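Poly-gamma-glutamate hydrolase (Bacillus phage phiNIT1, PDB 3A9L) hydrolyses the gamma-glutamyl linkages of bacterial poly-gamma-glutamate as a zinc peptidase encoded by a bacteriophage. Local coordinates at residues T49-R54 against D194-I199; A12-E17 against Y64-L69. All coordinates share one frame; numbering follows the deposited sequence.

Contact 1. Residues T49-R54 against D194-I199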
loop_
_atom_site.group_PDB
_atom_site.type_symbol
_atom_site.label_atom_id
_atom_site.label_comp_id
_atom_site.label_asym_id
_atom_site.label_seq_id
_atom_site.Cartn_x
_atom_site.Cartn_y
_atom_site.Cartn_z
ATOM N N THR A 49 4.429 -13.101 -1.826
ATOM C CA THR A 49 3.889 -12.155 -0.845
ATOM C C THR A 49 4.616 -12.233 0.482
ATOM O O THR A 49 5.033 -11.209 1.014
ATOM C CB THR A 49 2.382 -12.408 -0.586
ATOM O OG1 THR A 49 1.638 -12.035 -1.738
ATOM C CG2 THR A 49 1.873 -11.593 0.611
ATOM N N GLU A 50 4.802 -13.459 0.986
ATOM C CA GLU A 50 5.298 -13.679 2.367
ATOM C C GLU A 50 6.790 -13.405 2.426
ATOM O O GLU A 50 7.298 -12.861 3.407
ATOM C CB GLU A 50 4.992 -15.108 2.843
ATOM C CG GLU A 50 3.463 -15.409 3.017
ATOM C CD GLU A 50 2.678 -15.665 1.730
ATOM O OE1 GLU A 50 3.238 -16.141 0.724
ATOM O OE2 GLU A 50 1.445 -15.390 1.729
ATOM N N LEU A 51 7.490 -13.794 1.366
ATOM C CA LEU A 51 8.913 -13.506 1.308
ATOM C C LEU A 51 9.134 -12.020 1.182
ATOM O O LEU A 51 10.048 -11.508 1.776
ATOM C CB LEU A 51 9.613 -14.286 0.186
ATOM C CG LEU A 51 11.080 -13.921 -0.078
ATOM C CD1 LEU A 51 11.983 -14.263 1.144
ATOM C CD2 LEU A 51 11.581 -14.551 -1.349
ATOM N N ILE A 52 8.310 -11.323 0.403
ATOM C CA ILE A 52 8.498 -9.874 0.268
ATOM C C ILE A 52 8.225 -9.166 1.603
ATOM O O ILE A 52 8.939 -8.226 1.970
ATOM C CB ILE A 52 7.673 -9.294 -0.865
ATOM C CG1 ILE A 52 8.414 -9.541 -2.188
ATOM C CG2 ILE A 52 7.399 -7.802 -0.635
ATOM C CD1 ILE A 52 7.540 -9.549 -3.381
ATOM N N TYR A 53 7.205 -9.628 2.316
ATOM C CA TYR A 53 6.864 -9.061 3.637
ATOM C C TYR A 53 8.043 -9.106 4.591
ATOM O O TYR A 53 8.360 -8.106 5.242
ATOM C CB TYR A 53 5.706 -9.824 4.254
ATOM C CG TYR A 53 4.355 -9.308 3.848
ATOM C CD1 TYR A 53 4.087 -8.941 2.533
ATOM C CD2 TYR A 53 3.348 -9.201 4.775
ATOM C CE1 TYR A 53 2.852 -8.468 2.171
ATOM C CE2 TYR A 53 2.106 -8.736 4.425
ATOM C CZ TYR A 53 1.865 -8.367 3.124
ATOM O OH TYR A 53 0.622 -7.900 2.797
ATOM N N ARG A 54 8.671 -10.276 4.669
ATOM C CA ARG A 54 9.807 -10.537 5.535
ATOM C C ARG A 54 11.042 -9.726 5.088
ATOM O O ARG A 54 11.764 -9.162 5.928
ATOM C CB ARG A 54 10.110 -12.056 5.534
ATOM C CG ARG A 54 11.177 -12.558 6.556
ATOM C CD ARG A 54 10.702 -12.323 8.006
ATOM N NE ARG A 54 11.757 -12.626 8.961
ATOM C CZ ARG A 54 11.840 -12.087 10.172
ATOM N NH1 ARG A 54 10.922 -11.211 10.577
ATOM N NH2 ARG A 54 12.841 -12.423 10.977
ATOM N N ASP A 194 16.089 -17.844 6.640
ATOM C CA ASP A 194 17.428 -17.761 6.028
ATOM C C ASP A 194 17.415 -17.128 4.621
ATOM O O ASP A 194 18.328 -16.363 4.240
ATOM C CB ASP A 194 18.054 -19.157 5.985
ATOM C CG ASP A 194 18.377 -19.719 7.376
ATOM O OD1 ASP A 194 18.459 -18.951 8.344
ATOM O OD2 ASP A 194 18.592 -20.946 7.499
ATOM N N TYR A 195 16.394 -17.460 3.831
ATOM C CA TYR A 195 16.291 -16.937 2.470
ATOM C C TYR A 195 16.136 -15.420 2.593
ATOM O O TYR A 195 16.952 -14.657 2.067
ATOM C CB TYR A 195 15.100 -17.583 1.738
ATOM C CG TYR A 195 15.153 -17.516 0.218
ATOM C CD1 TYR A 195 14.913 -16.314 -0.454
ATOM C CD2 TYR A 195 15.401 -18.645 -0.531
ATOM C CE1 TYR A 195 14.955 -16.237 -1.824
ATOM C CE2 TYR A 195 15.434 -18.586 -1.928
ATOM C CZ TYR A 195 15.209 -17.378 -2.561
ATOM O OH TYR A 195 15.225 -17.284 -3.930
ATOM N N ALA A 196 15.130 -14.986 3.348
ATOM C CA ALA A 196 14.880 -13.579 3.500
ATOM C C ALA A 196 16.089 -12.795 4.090
ATOM O O ALA A 196 16.402 -11.694 3.618
ATOM C CB ALA A 196 13.598 -13.346 4.272
ATOM N N GLU A 197 16.810 -13.395 5.040
ATOM C CA GLU A 197 18.031 -12.799 5.624
ATOM C C GLU A 197 19.153 -12.683 4.591
ATOM O O GLU A 197 19.867 -11.685 4.545
ATOM C CB GLU A 197 18.506 -13.610 6.825
ATOM C CG GLU A 197 19.940 -13.274 7.323
ATOM C CD GLU A 197 20.016 -11.961 8.129
ATOM O OE1 GLU A 197 18.957 -11.405 8.490
ATOM O OE2 GLU A 197 21.132 -11.463 8.372
ATOM N N ALA A 198 19.298 -13.708 3.754
ATOM C CA ALA A 198 20.256 -13.640 2.634
ATOM C C ALA A 198 20.061 -12.404 1.758
ATOM O O ALA A 198 21.017 -11.774 1.361
ATOM C CB ALA A 198 20.190 -14.896 1.792
ATOM N N ILE A 199 18.815 -12.065 1.471
ATOM C CA ILE A 199 18.501 -10.916 0.650
ATOM C C ILE A 199 18.881 -9.621 1.386
ATOM O O ILE A 199 19.468 -8.684 0.793
ATOM C CB ILE A 199 17.000 -10.912 0.278
ATOM C CG1 ILE A 199 16.576 -12.277 -0.312
ATOM C CG2 ILE A 199 16.683 -9.719 -0.631
ATOM C CD1 ILE A 199 17.476 -12.817 -1.417
#
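Tyr195 meets Leu51 with its CD1 and CE1 atoms. Leu51 CD2 lies 3.8 Å from Tyr195 CE1, and the two side chains cross at about a right angle. The approach to the ring is oblique. In Tyr195 the first torsion sets CG anti to the backbone N (chi1 -160°), which brings the ring nearer to helix 48-59 than its CB bond alone would. Beyond the contact, the Tyr195 hydroxyl is hydrogen-bonded to Thr113 OG1, and Phe174 meets the ring edge-to-face.

Ala196 comes next, and its methyl points toward helix 48-59. Leu51 CD1 sits 3.6 Å from Ala196 CB. The same branch also touches the tyrosine, with Leu51 CD1 3.9 Å from Tyr195 CD1. It thus lies between the alanine methyl and the ring, while CD2 is turned to the ring. Arg54 reaches the same alanine methyl with the aliphatic part of its chain: Arg54 CG is 3.4 Å from Ala196 CB. An anti first torsion (chi1 -172°) places this CG beside the methyl.

The short helix segments pass 9.5 Å apart and cross at -51°, with Arg54 and Ala196 closest in the backbone, CA to CA 6.3 Å. Both helices pack on strand 162-167 of the central sheet, through Leu51 on Ile166 and Tyr195 on Leu164 and Ile166. The chemistry across the segments is apolar, which implies that the helices are joined here by side-chain packing, consistent with the small side chain of Ala196 at the point of nearest backbone approach.

Contact 2. Residues A12-E17 against Y64-L69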
loop_
_atom_site.group_PDB
_atom_site.type_symbol
_atom_site.label_atom_id
_atom_site.label_comp_id
_atom_site.label_asym_id
_atom_site.label_seq_id
_atom_site.Cartn_x
_atom_site.Cartn_y
_atom_site.Cartn_z
ATOM N N ALA A 12 -6.241 -4.534 -19.793
ATOM C CA ALA A 12 -7.112 -5.632 -20.203
ATOM C C ALA A 12 -7.549 -6.490 -19.015
ATOM O O ALA A 12 -8.721 -6.861 -18.891
ATOM C CB ALA A 12 -6.410 -6.494 -21.252
ATOM N N LEU A 13 -6.592 -6.807 -18.141
ATOM C CA LEU A 13 -6.871 -7.527 -16.911
ATOM C C LEU A 13 -7.823 -6.759 -16.006
ATOM O O LEU A 13 -8.833 -7.296 -15.567
ATOM C CB LEU A 13 -5.564 -7.835 -16.151
ATOM C CG LEU A 13 -5.694 -8.737 -14.913
ATOM C CD1 LEU A 13 -4.405 -9.417 -14.599
ATOM C CD2 LEU A 13 -6.137 -7.996 -13.696
ATOM N N GLU A 14 -7.498 -5.503 -15.725
ATOM C CA GLU A 14 -8.304 -4.705 -14.818
ATOM C C GLU A 14 -9.724 -4.479 -15.360
ATOM O O GLU A 14 -10.727 -4.489 -14.599
ATOM C CB GLU A 14 -7.576 -3.389 -14.532
ATOM C CG GLU A 14 -6.412 -3.642 -13.571
ATOM C CD GLU A 14 -5.917 -2.390 -12.819
ATOM O OE1 GLU A 14 -6.585 -1.341 -12.879
ATOM O OE2 GLU A 14 -4.865 -2.486 -12.137
ATOM N N ASN A 15 -9.794 -4.310 -16.679
ATOM C CA ASN A 15 -11.053 -4.108 -17.386
ATOM C C ASN A 15 -12.019 -5.263 -17.195
ATOM O O ASN A 15 -13.222 -5.054 -17.132
ATOM C CB ASN A 15 -10.795 -3.888 -18.893
ATOM C CG ASN A 15 -10.614 -2.421 -19.248
ATOM O OD1 ASN A 15 -10.935 -1.517 -18.451
ATOM N ND2 ASN A 15 -10.086 -2.166 -20.442
ATOM N N ALA A 16 -11.483 -6.471 -17.066
ATOM C CA ALA A 16 -12.288 -7.685 -17.011
ATOM C C ALA A 16 -12.490 -8.244 -15.604
ATOM O O ALA A 16 -13.531 -8.841 -15.324
ATOM C CB ALA A 16 -11.680 -8.720 -17.898
ATOM N N GLU A 17 -11.490 -8.077 -14.731
ATOM C CA GLU A 17 -11.507 -8.693 -13.401
ATOM C C GLU A 17 -12.006 -7.668 -12.405
ATOM O O GLU A 17 -11.983 -6.488 -12.710
ATOM C CB GLU A 17 -10.108 -9.154 -13.020
ATOM C CG GLU A 17 -9.518 -10.164 -14.007
ATOM C CD GLU A 17 -10.190 -11.535 -13.918
ATOM O OE1 GLU A 17 -10.939 -11.814 -12.942
ATOM O OE2 GLU A 17 -9.926 -12.348 -14.817
ATOM N N TYR A 64 5.786 -3.417 -3.092
ATOM C CA TYR A 64 4.644 -3.368 -4.007
ATOM C C TYR A 64 4.286 -4.792 -4.294
ATOM O O TYR A 64 5.197 -5.578 -4.543
ATOM C CB TYR A 64 5.016 -2.695 -5.318
ATOM C CG TYR A 64 3.940 -2.852 -6.374
ATOM C CD1 TYR A 64 3.902 -3.991 -7.196
ATOM C CD2 TYR A 64 2.975 -1.886 -6.550
ATOM C CE1 TYR A 64 2.948 -4.140 -8.142
ATOM C CE2 TYR A 64 2.010 -2.023 -7.520
ATOM C CZ TYR A 64 1.999 -3.150 -8.295
ATOM O OH TYR A 64 1.040 -3.322 -9.236
ATOM N N LEU A 65 2.986 -5.115 -4.276
ATOM C CA LEU A 65 2.491 -6.472 -4.604
ATOM C C LEU A 65 1.214 -6.435 -5.415
ATOM O O LEU A 65 0.205 -5.896 -4.954
ATOM C CB LEU A 65 2.151 -7.225 -3.322
ATOM C CG LEU A 65 3.167 -7.503 -2.257
ATOM C CD1 LEU A 65 2.422 -8.093 -1.103
ATOM C CD2 LEU A 65 4.236 -8.488 -2.785
ATOM N N PHE A 66 1.234 -7.006 -6.612
ATOM C CA PHE A 66 -0.011 -7.222 -7.373
ATOM C C PHE A 66 -0.391 -8.645 -7.087
ATOM O O PHE A 66 0.341 -9.562 -7.472
ATOM C CB PHE A 66 0.193 -6.997 -8.889
ATOM C CG PHE A 66 -1.072 -7.111 -9.699
ATOM C CD1 PHE A 66 -1.467 -8.361 -10.216
ATOM C CD2 PHE A 66 -1.852 -5.992 -9.991
ATOM C CE1 PHE A 66 -2.645 -8.493 -10.956
ATOM C CE2 PHE A 66 -3.022 -6.121 -10.736
ATOM C CZ PHE A 66 -3.415 -7.377 -11.224
ATOM N N GLN A 67 -1.500 -8.824 -6.358
ATOM C CA GLN A 67 -1.808 -10.125 -5.728
ATOM C C GLN A 67 -3.036 -10.784 -6.333
ATOM O O GLN A 67 -4.076 -10.136 -6.419
ATOM C CB GLN A 67 -2.094 -9.926 -4.223
ATOM C CG GLN A 67 -0.903 -9.499 -3.341
ATOM C CD GLN A 67 -1.144 -9.816 -1.863
ATOM O OE1 GLN A 67 -0.496 -10.692 -1.301
ATOM N NE2 GLN A 67 -2.122 -9.166 -1.262
ATOM N N GLY A 68 -2.913 -12.064 -6.726
ATOM C CA GLY A 68 -4.085 -12.910 -6.986
ATOM C C GLY A 68 -4.784 -13.345 -5.705
ATOM O O GLY A 68 -4.125 -13.702 -4.724
ATOM N N LEU A 69 -6.112 -13.316 -5.719
ATOM C CA LEU A 69 -6.949 -13.607 -4.545
ATOM C C LEU A 69 -7.888 -14.783 -4.722
ATOM O O LEU A 69 -8.611 -15.160 -3.779
ATOM C CB LEU A 69 -7.821 -12.396 -4.177
ATOM C CG LEU A 69 -7.157 -11.038 -3.939
ATOM C CD1 LEU A 69 -8.178 -9.996 -3.486
ATOM C CD2 LEU A 69 -6.095 -11.203 -2.910
#
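Leu13 and Phe66 make the apolar part of this contact. Their side chains come from opposite directions and meet at the outer end of the ring. Leu13 CD2 lies 3.7 Å from Phe66 CZ, at the ring edge and in the plane of the ring. Leu13 CD1 is the second branch to touch, 4.1 Å from Phe66 CZ. In Phe66 the first torsion places CG anti to the backbone N (chi1 -176°), and the ring extends from the strand to the helix. This long reach spans a wide backbone gap: Glu14 CA and Phe66 CA are 11.4 Å apart.

Phe66 sits on strand 62-68 in the mixed beta sheet of this open alpha/beta fold, between antiparallel strand 23-29 and parallel strand 34-42. The protein belongs to the zinc exopeptidase clan, and strand 34-42 carries the zinc ligand His40. The side chain of Phe66 is about 6 Å from that of His40 and about 10 Å from the zinc ion. The ring thus lies near, but not against, a first-shell residue, and it also meets the ring of Tyr23.

The polar part belongs to Glu14. Its carboxylate comes up beside the ring edge, with Glu14 OE2 4.3 Å from Phe66 CE2, near the ring plane. The other oxygen, Glu14 OE1, forms a salt bridge with Arg29 of the second subunit, so Glu14 also links this helix to that subunit.

Backbone bonds finish the helix. Leu13 O accepts hydrogen bonds from Glu17 N at 2.9 Å and Ala16 N at 3.2 Å. Glu17 then leaves helical geometry, and its carboxylate is salt-bridged to Arg76.

From the N terminus, the chain enters contact 2 at helix 10-16, then runs through strands 23-29 and 34-42 to helix 48-59, where contact 1 begins. Strand 62-68 closes contact 2 after a loop of 46 residues. Helix 190-209 closes contact 1 much later, after 139 residues. The two loops cross, because their segments alternate along the chain. Helix 48-59 and strand 62-68 follow each other and touch, with Thr49 OG1 2.6 Å from Gln67 OE1 in a probable hydrogen bond. Contact 2 ties the N-terminal helix to the sheet. Contact 1, on the other side of the chain's centre, joins helices 48-59 and 190-209, which both also rest on strand 162-167.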